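Local coordinates for protein ancestral D-type dye decolorizing peroxidase (Geotrichum candidum, PDB 7ANV) that probably uses haem and hydrogen peroxide to oxidise dyes and related aromatic substrates, as dye-decolorizing peroxidases do, at residues K19-F24 against V143-G148; S247-R252 against V395-N400. All coordinates share one frame; numbering follows the deposited sequence.

Interaction 1: K19-F24 against V143-G148; sequences KTETYF and VILVAG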
ATOM      1  N   LYS A  19      12.788  -7.942  -7.095  1.00 20.97           N
ATOM      2  CA  LYS A  19      13.696  -6.760  -7.079  1.00 22.94           C
ATOM      3  C   LYS A  19      13.106  -5.698  -8.019  1.00 21.64           C
ATOM      4  O   LYS A  19      13.428  -4.541  -7.885  1.00 21.07           O
ATOM      5  CB  LYS A  19      15.097  -7.182  -7.521  1.00 26.49           C
ATOM      6  CG  LYS A  19      15.728  -8.210  -6.581  1.00 31.01           C
ATOM      7  CD  LYS A  19      17.216  -8.481  -6.777  1.00 36.43           C
ATOM      8  CE  LYS A  19      17.780  -9.284  -5.605  1.00 40.93           C
ATOM      9  NZ  LYS A  19      19.266  -9.256  -5.539  1.00 44.95           N
ATOM     10  N   THR A  20      12.288  -6.122  -8.980  1.00 21.03           N
ATOM     11  CA  THR A  20      11.643  -5.227  -9.962  1.00 20.12           C
ATOM     12  C   THR A  20      10.270  -5.798 -10.302  1.00 19.60           C
ATOM     13  O   THR A  20      10.065  -7.026 -10.222  1.00 18.42           O
ATOM     14  CB  THR A  20      12.523  -5.035 -11.206  1.00 21.16           C
ATOM     15  OG1 THR A  20      11.936  -4.059 -12.066  1.00 21.35           O
ATOM     16  CG2 THR A  20      12.742  -6.307 -11.995  1.00 20.78           C
ATOM     17  N   GLU A  21       9.355  -4.940 -10.701  1.00 18.93           N
ATOM     18  CA  GLU A  21       7.983  -5.393 -10.984  1.00 19.54           C
ATOM     19  C   GLU A  21       7.415  -4.424 -12.006  1.00 20.09           C
ATOM     20  O   GLU A  21       7.562  -3.212 -11.795  1.00 21.91           O
ATOM     21  CB  GLU A  21       7.184  -5.411  -9.678  1.00 19.81           C
ATOM     22  CG  GLU A  21       5.792  -5.984  -9.812  1.00 20.32           C
ATOM     23  CD  GLU A  21       5.087  -6.011  -8.455  1.00 22.74           C
ATOM     24  OE1 GLU A  21       5.454  -5.173  -7.578  1.00 22.01           O
ATOM     25  OE2 GLU A  21       4.162  -6.835  -8.303  1.00 25.05           O
ATOM     26  N   THR A  22       6.713  -4.939 -13.004  1.00 18.67           N
ATOM     27  CA  THR A  22       6.086  -4.111 -14.036  1.00 19.22           C
ATOM     28  C   THR A  22       4.582  -4.306 -13.927  1.00 19.15           C
ATOM     29  O   THR A  22       4.119  -5.439 -13.729  1.00 19.57           O
ATOM     30  CB  THR A  22       6.615  -4.444 -15.432  1.00 20.66           C
ATOM     31  OG1 THR A  22       7.965  -3.987 -15.490  1.00 21.47           O
ATOM     32  CG2 THR A  22       5.800  -3.741 -16.494  1.00 20.98           C
ATOM     33  N   TYR A  23       3.850  -3.203 -13.937  1.00 18.55           N
ATOM     34  CA  TYR A  23       2.380  -3.201 -14.006  1.00 18.47           C
ATOM     35  C   TYR A  23       1.996  -2.853 -15.433  1.00 18.56           C
ATOM     36  O   TYR A  23       2.324  -1.754 -15.879  1.00 19.45           O
ATOM     37  CB  TYR A  23       1.871  -2.195 -12.980  1.00 18.08           C
ATOM     38  CG  TYR A  23       2.137  -2.629 -11.579  1.00 18.09           C
ATOM     39  CD1 TYR A  23       3.326  -2.306 -10.960  1.00 18.73           C
ATOM     40  CD2 TYR A  23       1.188  -3.325 -10.864  1.00 18.54           C
ATOM     41  CE1 TYR A  23       3.603  -2.714  -9.669  1.00 19.02           C
ATOM     42  CE2 TYR A  23       1.443  -3.727  -9.570  1.00 18.35           C
ATOM     43  CZ  TYR A  23       2.639  -3.405  -8.970  1.00 18.84           C
ATOM     44  OH  TYR A  23       2.917  -3.784  -7.692  1.00 19.04           O
ATOM     45  N   PHE A  24       1.320  -3.778 -16.103  1.00 18.60           N
ATOM     46  CA  PHE A  24       0.845  -3.629 -17.503  1.00 19.50           C
ATOM     47  C   PHE A  24      -0.668  -3.420 -17.462  1.00 19.21           C
ATOM     48  O   PHE A  24      -1.446  -4.392 -17.233  1.00 19.36           O
ATOM     49  CB  PHE A  24       1.296  -4.859 -18.289  1.00 20.28           C
ATOM     50  CG  PHE A  24       0.941  -4.837 -19.737  1.00 21.74           C
ATOM     51  CD1 PHE A  24      -0.317  -5.221 -20.161  1.00 23.10           C
ATOM     52  CD2 PHE A  24       1.897  -4.522 -20.678  1.00 23.84           C
ATOM     53  CE1 PHE A  24      -0.599  -5.265 -21.526  1.00 24.72           C
ATOM     54  CE2 PHE A  24       1.604  -4.562 -22.031  1.00 24.80           C
ATOM     55  CZ  PHE A  24       0.349  -4.921 -22.441  1.00 23.86           C
ATOM     56  N   VAL A 143      -5.049  -5.197 -15.072  1.00 17.92           N
ATOM     57  CA  VAL A 143      -3.605  -5.025 -14.917  1.00 18.21           C
ATOM     58  C   VAL A 143      -3.010  -6.409 -14.797  1.00 17.92           C
ATOM     59  O   VAL A 143      -3.547  -7.278 -14.097  1.00 18.26           O
ATOM     60  CB  VAL A 143      -3.269  -4.116 -13.726  1.00 18.57           C
ATOM     61  CG1 VAL A 143      -3.772  -4.616 -12.374  1.00 18.76           C
ATOM     62  CG2 VAL A 143      -1.763  -3.849 -13.676  1.00 18.63           C
ATOM     63  N   ILE A 144      -1.902  -6.573 -15.475  1.00 18.05           N
ATOM     64  CA  ILE A 144      -1.045  -7.774 -15.320  1.00 18.09           C
ATOM     65  C   ILE A 144       0.150  -7.308 -14.533  1.00 18.20           C
ATOM     66  O   ILE A 144       0.798  -6.333 -14.942  1.00 18.36           O
ATOM     67  CB  ILE A 144      -0.670  -8.403 -16.673  1.00 19.66           C
ATOM     68  CG1 ILE A 144      -1.930  -8.818 -17.424  1.00 21.03           C
ATOM     69  CG2 ILE A 144       0.258  -9.587 -16.457  1.00 19.31           C
ATOM     70  CD1 ILE A 144      -1.700  -9.314 -18.815  1.00 22.60           C
ATOM     71  N   LEU A 145       0.455  -8.024 -13.457  1.00 17.72           N
ATOM     72  CA  LEU A 145       1.626  -7.771 -12.588  1.00 18.49           C
ATOM     73  C   LEU A 145       2.701  -8.780 -12.955  1.00 18.28           C
ATOM     74  O   LEU A 145       2.425 -10.007 -12.915  1.00 18.56           O
ATOM     75  CB  LEU A 145       1.239  -8.076 -11.133  1.00 20.17           C
ATOM     76  CG  LEU A 145       0.272  -7.191 -10.399  1.00 22.70           C
ATOM     77  CD1 LEU A 145      -1.151  -7.489 -10.869  1.00 23.06           C
ATOM     78  CD2 LEU A 145       0.425  -7.470  -8.895  1.00 22.39           C
ATOM     79  N   VAL A 146       3.888  -8.330 -13.270  1.00 17.44           N
ATOM     80  CA  VAL A 146       5.015  -9.262 -13.511  1.00 18.45           C
ATOM     81  C   VAL A 146       6.168  -8.849 -12.581  1.00 18.96           C
ATOM     82  O   VAL A 146       6.738  -7.763 -12.747  1.00 19.87           O
ATOM     83  CB  VAL A 146       5.431  -9.274 -14.999  1.00 19.16           C
ATOM     84  CG1 VAL A 146       6.481 -10.347 -15.232  1.00 20.43           C
ATOM     85  CG2 VAL A 146       4.230  -9.466 -15.926  1.00 18.55           C
ATOM     86  N   ALA A 147       6.499  -9.711 -11.635  1.00 19.62           N
ATOM     87  CA  ALA A 147       7.520  -9.480 -10.593  1.00 20.41           C
ATOM     88  C   ALA A 147       8.711 -10.400 -10.888  1.00 22.16           C
ATOM     89  O   ALA A 147       8.513 -11.475 -11.421  1.00 25.24           O
ATOM     90  CB  ALA A 147       6.909  -9.777  -9.250  1.00 20.79           C
ATOM     91  N   GLY A 148       9.934  -9.950 -10.677  1.00 21.03           N
ATOM     92  CA  GLY A 148      11.089 -10.799 -10.967  1.00 21.69           C
ATOM     93  C   GLY A 148      12.335 -10.347 -10.256  1.00 21.43           C
ATOM     94  O   GLY A 148      12.365  -9.267  -9.624  1.00 20.63           O
TER

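Interaction 2: S247-R252 against V395-N400; sequences SFLVFR and VCYQSN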
ATOM      1  N   SER A 247      -9.404 -11.299  -4.218  1.00 17.55           N
ATOM      2  CA  SER A 247      -9.159 -10.151  -3.321  1.00 16.91           C
ATOM      3  C   SER A 247      -9.207  -8.886  -4.182  1.00 16.85           C
ATOM      4  O   SER A 247      -8.783  -8.919  -5.401  1.00 16.77           O
ATOM      5  CB  SER A 247      -7.870 -10.296  -2.579  1.00 16.95           C
ATOM      6  OG  SER A 247      -7.732  -9.277  -1.599  1.00 16.46           O
ATOM      7  N   PHE A 248      -9.626  -7.765  -3.588  1.00 16.67           N
ATOM      8  CA  PHE A 248      -9.584  -6.454  -4.275  1.00 16.66           C
ATOM      9  C   PHE A 248      -8.180  -5.859  -4.148  1.00 17.15           C
ATOM     10  O   PHE A 248      -7.609  -5.802  -3.033  1.00 17.39           O
ATOM     11  CB  PHE A 248     -10.648  -5.514  -3.718  1.00 17.36           C
ATOM     12  CG  PHE A 248     -12.032  -5.995  -4.025  1.00 17.60           C
ATOM     13  CD1 PHE A 248     -12.604  -5.660  -5.237  1.00 18.62           C
ATOM     14  CD2 PHE A 248     -12.751  -6.748  -3.108  1.00 17.82           C
ATOM     15  CE1 PHE A 248     -13.871  -6.133  -5.574  1.00 18.98           C
ATOM     16  CE2 PHE A 248     -14.018  -7.203  -3.444  1.00 18.49           C
ATOM     17  CZ  PHE A 248     -14.590  -6.854  -4.645  1.00 18.80           C
ATOM     18  N   LEU A 249      -7.643  -5.487  -5.308  1.00 16.37           N
ATOM     19  CA  LEU A 249      -6.323  -4.882  -5.489  1.00 16.87           C
ATOM     20  C   LEU A 249      -6.535  -3.385  -5.660  1.00 17.19           C
ATOM     21  O   LEU A 249      -7.034  -2.970  -6.693  1.00 17.11           O
ATOM     22  CB  LEU A 249      -5.700  -5.498  -6.739  1.00 17.34           C
ATOM     23  CG  LEU A 249      -4.211  -5.251  -7.010  1.00 16.86           C
ATOM     24  CD1 LEU A 249      -3.719  -6.149  -8.129  1.00 17.39           C
ATOM     25  CD2 LEU A 249      -3.858  -3.806  -7.310  1.00 17.49           C
ATOM     26  N   VAL A 250      -6.074  -2.602  -4.709  1.00 16.95           N
ATOM     27  CA  VAL A 250      -6.015  -1.124  -4.839  1.00 17.41           C
ATOM     28  C   VAL A 250      -4.636  -0.755  -5.363  1.00 17.84           C
ATOM     29  O   VAL A 250      -3.646  -1.068  -4.692  1.00 17.77           O
ATOM     30  CB  VAL A 250      -6.285  -0.430  -3.496  1.00 17.76           C
ATOM     31  CG1 VAL A 250      -6.048   1.066  -3.644  1.00 18.24           C
ATOM     32  CG2 VAL A 250      -7.675  -0.762  -2.953  1.00 17.80           C
ATOM     33  N   PHE A 251      -4.601  -0.035  -6.478  1.00 17.77           N
ATOM     34  CA  PHE A 251      -3.364   0.530  -7.041  1.00 17.40           C
ATOM     35  C   PHE A 251      -3.385   2.055  -6.909  1.00 17.11           C
ATOM     36  O   PHE A 251      -4.331   2.663  -7.363  1.00 18.38           O
ATOM     37  CB  PHE A 251      -3.160   0.059  -8.483  1.00 17.70           C
ATOM     38  CG  PHE A 251      -1.824   0.479  -9.043  1.00 17.26           C
ATOM     39  CD1 PHE A 251      -1.662   1.751  -9.580  1.00 18.95           C
ATOM     40  CD2 PHE A 251      -0.741  -0.398  -9.060  1.00 17.26           C
ATOM     41  CE1 PHE A 251      -0.419   2.161 -10.058  1.00 19.07           C
ATOM     42  CE2 PHE A 251       0.509   0.016  -9.520  1.00 17.88           C
ATOM     43  CZ  PHE A 251       0.656   1.283 -10.026  1.00 19.06           C
ATOM     44  N   ARG A 252      -2.325   2.633  -6.362  1.00 17.45           N
ATOM     45  CA  ARG A 252      -2.101   4.083  -6.374  1.00 18.10           C
ATOM     46  C   ARG A 252      -0.654   4.385  -6.756  1.00 17.90           C
ATOM     47  O   ARG A 252       0.261   3.865  -6.126  1.00 18.21           O
ATOM     48  CB  ARG A 252      -2.343   4.697  -4.989  1.00 18.83           C
ATOM     49  CG  ARG A 252      -3.697   4.413  -4.389  1.00 19.16           C
ATOM     50  CD  ARG A 252      -4.702   5.466  -4.743  1.00 19.58           C
ATOM     51  NE  ARG A 252      -4.485   6.695  -3.995  1.00 19.60           N
ATOM     52  CZ  ARG A 252      -4.979   7.901  -4.301  1.00 19.67           C
ATOM     53  NH1 ARG A 252      -5.632   8.128  -5.437  1.00 20.61           N
ATOM     54  NH2 ARG A 252      -4.789   8.901  -3.447  1.00 19.28           N
ATOM     55  N   VAL A 395       0.262  -0.811  -3.542  1.00 16.22           N
ATOM     56  CA  VAL A 395      -0.718  -1.887  -3.819  1.00 16.17           C
ATOM     57  C   VAL A 395      -1.190  -2.422  -2.481  1.00 15.92           C
ATOM     58  O   VAL A 395      -0.330  -2.763  -1.652  1.00 17.42           O
ATOM     59  CB  VAL A 395      -0.129  -2.990  -4.722  1.00 17.09           C
ATOM     60  CG1 VAL A 395      -1.006  -4.251  -4.808  1.00 18.39           C
ATOM     61  CG2 VAL A 395       0.142  -2.463  -6.119  1.00 18.23           C
ATOM     62  N   CYS A 396      -2.487  -2.579  -2.298  1.00 15.30           N
ATOM     63  CA  CYS A 396      -2.951  -3.309  -1.123  1.00 15.81           C
ATOM     64  C   CYS A 396      -4.105  -4.206  -1.524  1.00 15.63           C
ATOM     65  O   CYS A 396      -4.806  -3.903  -2.509  1.00 15.96           O
ATOM     66  CB  CYS A 396      -3.211  -2.371   0.044  1.00 15.98           C
ATOM     67  SG  CYS A 396      -4.719  -1.381  -0.102  1.00 17.72           S
ATOM     68  N   TYR A 397      -4.255  -5.264  -0.743  1.00 15.57           N
ATOM     69  CA  TYR A 397      -5.312  -6.284  -0.907  1.00 15.77           C
ATOM     70  C   TYR A 397      -6.218  -6.289   0.326  1.00 16.02           C
ATOM     71  O   TYR A 397      -5.756  -6.147   1.463  1.00 16.75           O
ATOM     72  CB  TYR A 397      -4.687  -7.659  -1.134  1.00 15.78           C
ATOM     73  CG  TYR A 397      -3.899  -7.758  -2.409  1.00 16.02           C
ATOM     74  CD1 TYR A 397      -4.556  -7.970  -3.615  1.00 16.56           C
ATOM     75  CD2 TYR A 397      -2.520  -7.575  -2.428  1.00 16.87           C
ATOM     76  CE1 TYR A 397      -3.865  -8.121  -4.806  1.00 16.76           C
ATOM     77  CE2 TYR A 397      -1.825  -7.651  -3.637  1.00 16.46           C
ATOM     78  CZ  TYR A 397      -2.502  -7.931  -4.812  1.00 17.01           C
ATOM     79  OH  TYR A 397      -1.835  -8.018  -6.002  1.00 17.58           O
ATOM     80  N   GLN A 398      -7.493  -6.568   0.079  1.00 17.08           N
ATOM     81  CA  GLN A 398      -8.563  -6.638   1.091  1.00 16.48           C
ATOM     82  C   GLN A 398      -9.779  -7.241   0.428  1.00 16.81           C
ATOM     83  O   GLN A 398      -9.944  -7.124  -0.796  1.00 16.58           O
ATOM     84  CB  GLN A 398      -8.900  -5.253   1.668  1.00 17.07           C
ATOM     85  CG  GLN A 398      -9.373  -4.207   0.661  1.00 17.59           C
ATOM     86  CD  GLN A 398      -8.284  -3.290   0.159  1.00 17.97           C
ATOM     87  OE1 GLN A 398      -7.916  -2.317   0.814  1.00 18.08           O
ATOM     88  NE2 GLN A 398      -7.740  -3.600  -0.996  1.00 18.19           N
ATOM     89  N   SER A 399     -10.673  -7.796   1.225  1.00 16.51           N
ATOM     90  CA  SER A 399     -11.948  -8.316   0.701  1.00 17.05           C
ATOM     91  C   SER A 399     -12.939  -7.176   0.506  1.00 17.75           C
ATOM     92  O   SER A 399     -13.922  -7.409  -0.169  1.00 17.87           O
ATOM     93  CB  SER A 399     -12.544  -9.333   1.619  1.00 17.36           C
ATOM     94  OG  SER A 399     -12.795  -8.768   2.905  1.00 17.24           O
ATOM     95  N   ASN A 400     -12.722  -6.039   1.162  1.00 18.31           N
ATOM     96  CA  ASN A 400     -13.708  -4.940   1.188  1.00 20.42           C
ATOM     97  C   ASN A 400     -12.971  -3.604   1.111  1.00 19.13           C
ATOM     98  O   ASN A 400     -12.355  -3.185   2.119  1.00 18.43           O
ATOM     99  CB  ASN A 400     -14.501  -5.113   2.475  1.00 23.94           C
ATOM    100  CG  ASN A 400     -15.743  -4.279   2.510  1.00 29.73           C
ATOM    101  OD1 ASN A 400     -15.653  -3.049   2.429  1.00 34.39           O
ATOM    102  ND2 ASN A 400     -16.882  -4.949   2.636  1.00 33.14           N
TER

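Interaction 1: K19-F24 against V143-G148
The Tyr23 ring has Val143 CG2 at its edge, near the ring plane, and Leu145 crossing it obliquely. Leu145 CG is 3.7 Å from Tyr23 CE2. Tyr23 and Leu145 sit on strands 20-28 and 142-148, the two central, antiparallel strands of the N-terminal four-stranded sheet, in a ferredoxin-like alpha+beta domain of the dimeric alpha+beta barrel class. Tyr23, Glu21, Leu145 and Ala147 share the face turned to strand 391-398 and the N-terminal loops. Tyr23 CG stands anti to the carbonyl carbon (chi1 -67°), which leans the ring toward Glu21. Its OH then comes near Glu21 OE1, a weak contact at 2.9 Å; OE1 also has a salt bridge to Lys18. The Glu21 chain is extended and runs alongside Leu145, with OE2 3.8 Å from Leu145 CD2. Thr20, Thr22, Phe24, Ile144 and Val146 occupy the other face. Helix 151-164 covers much of it, touching Thr20, Thr22, Ile144 and Val146. The Phe24 side chain touches Glu176 and Thr179 of strand 174-183, and its CB lies 4.4 Å from Ile144 CB. Thr20 OG1 is hydrogen-bonded to Gly182 O of the neighbouring strand. The backbones pair regularly through Thr22 with Val146 and Phe24 with Ile144. At the Glu21 and Ala147 pair the strands draw in, and Glu21 CA lies 3.2 Å from Val146 O. The pairing ends in a classic beta bulge, where Lys19 and Thr20 both face Gly148. Gly148 O accepts from Lys19 N at 2.9 Å and from Thr20 N at 3.2 Å.

Interaction 2: S247-R252 against V395-N400
Tyr397 lies alongside Leu249, both pointing the same way, on two central antiparallel strands of the C-terminal four-stranded sheet of the DyP fold. Its CB meets Ser247 OG at 3.5 Å. CD1 passes near Phe248 O. CE1 rests on Leu249 CG at 3.6 Å. The tip, OH, touches Leu249 CD1 at 3.4 Å and is hydrogen-bonded to Asp11 OD2. An alanine in place of Tyr397 would probably leave Asp11 without this partner and open a gap beside Leu249. Val395 continues the same face: its CG1 meets Leu249 CD2, and its CG2 meets Phe251 CD2. On the other face, Cys396 SG packs on Val250 CB at 3.9 Å, and Phe405 of helix 405-413 covers both residues. The Phe248 ring has Gln398 O at its edge, in plane. On the sheet face of Val250 and Cys396 the Gln398 chain bends at chi2 (-96°), and OE1 is held by Phe405 N. NE2 lies against Val250 CG2. Two donors of Gln398 grip Phe248 O: the backbone N, in the carbonyl plane at 3.2 Å, and NE2, above that plane at 3.0 Å.

Interactions 1 and 2 lie in the two four-stranded antiparallel sheets of the chain, both with strand order 2-3-1-4. Their centres are about 16 Å apart, and the sheets meet through side chains. Tyr23 OH reaches Val395 CG2 at 3.5 Å, and Tyr23 CD2 lies 3.7 Å from Phe251 CE2. Leu145 bridges to the second pair as well: its CD2 is 3.7 Å from Tyr397 OH, and its CD1 is 4.0 Å from Leu249 CD1. The haem lies beyond the Cys396 face of the second sheet, away from the first sheet. The side chain of Cys396 is about 6 Å from the haem. The side chain of Tyr23 is about 13 Å from the haem. Interaction 2 is thus the nearer to the haem.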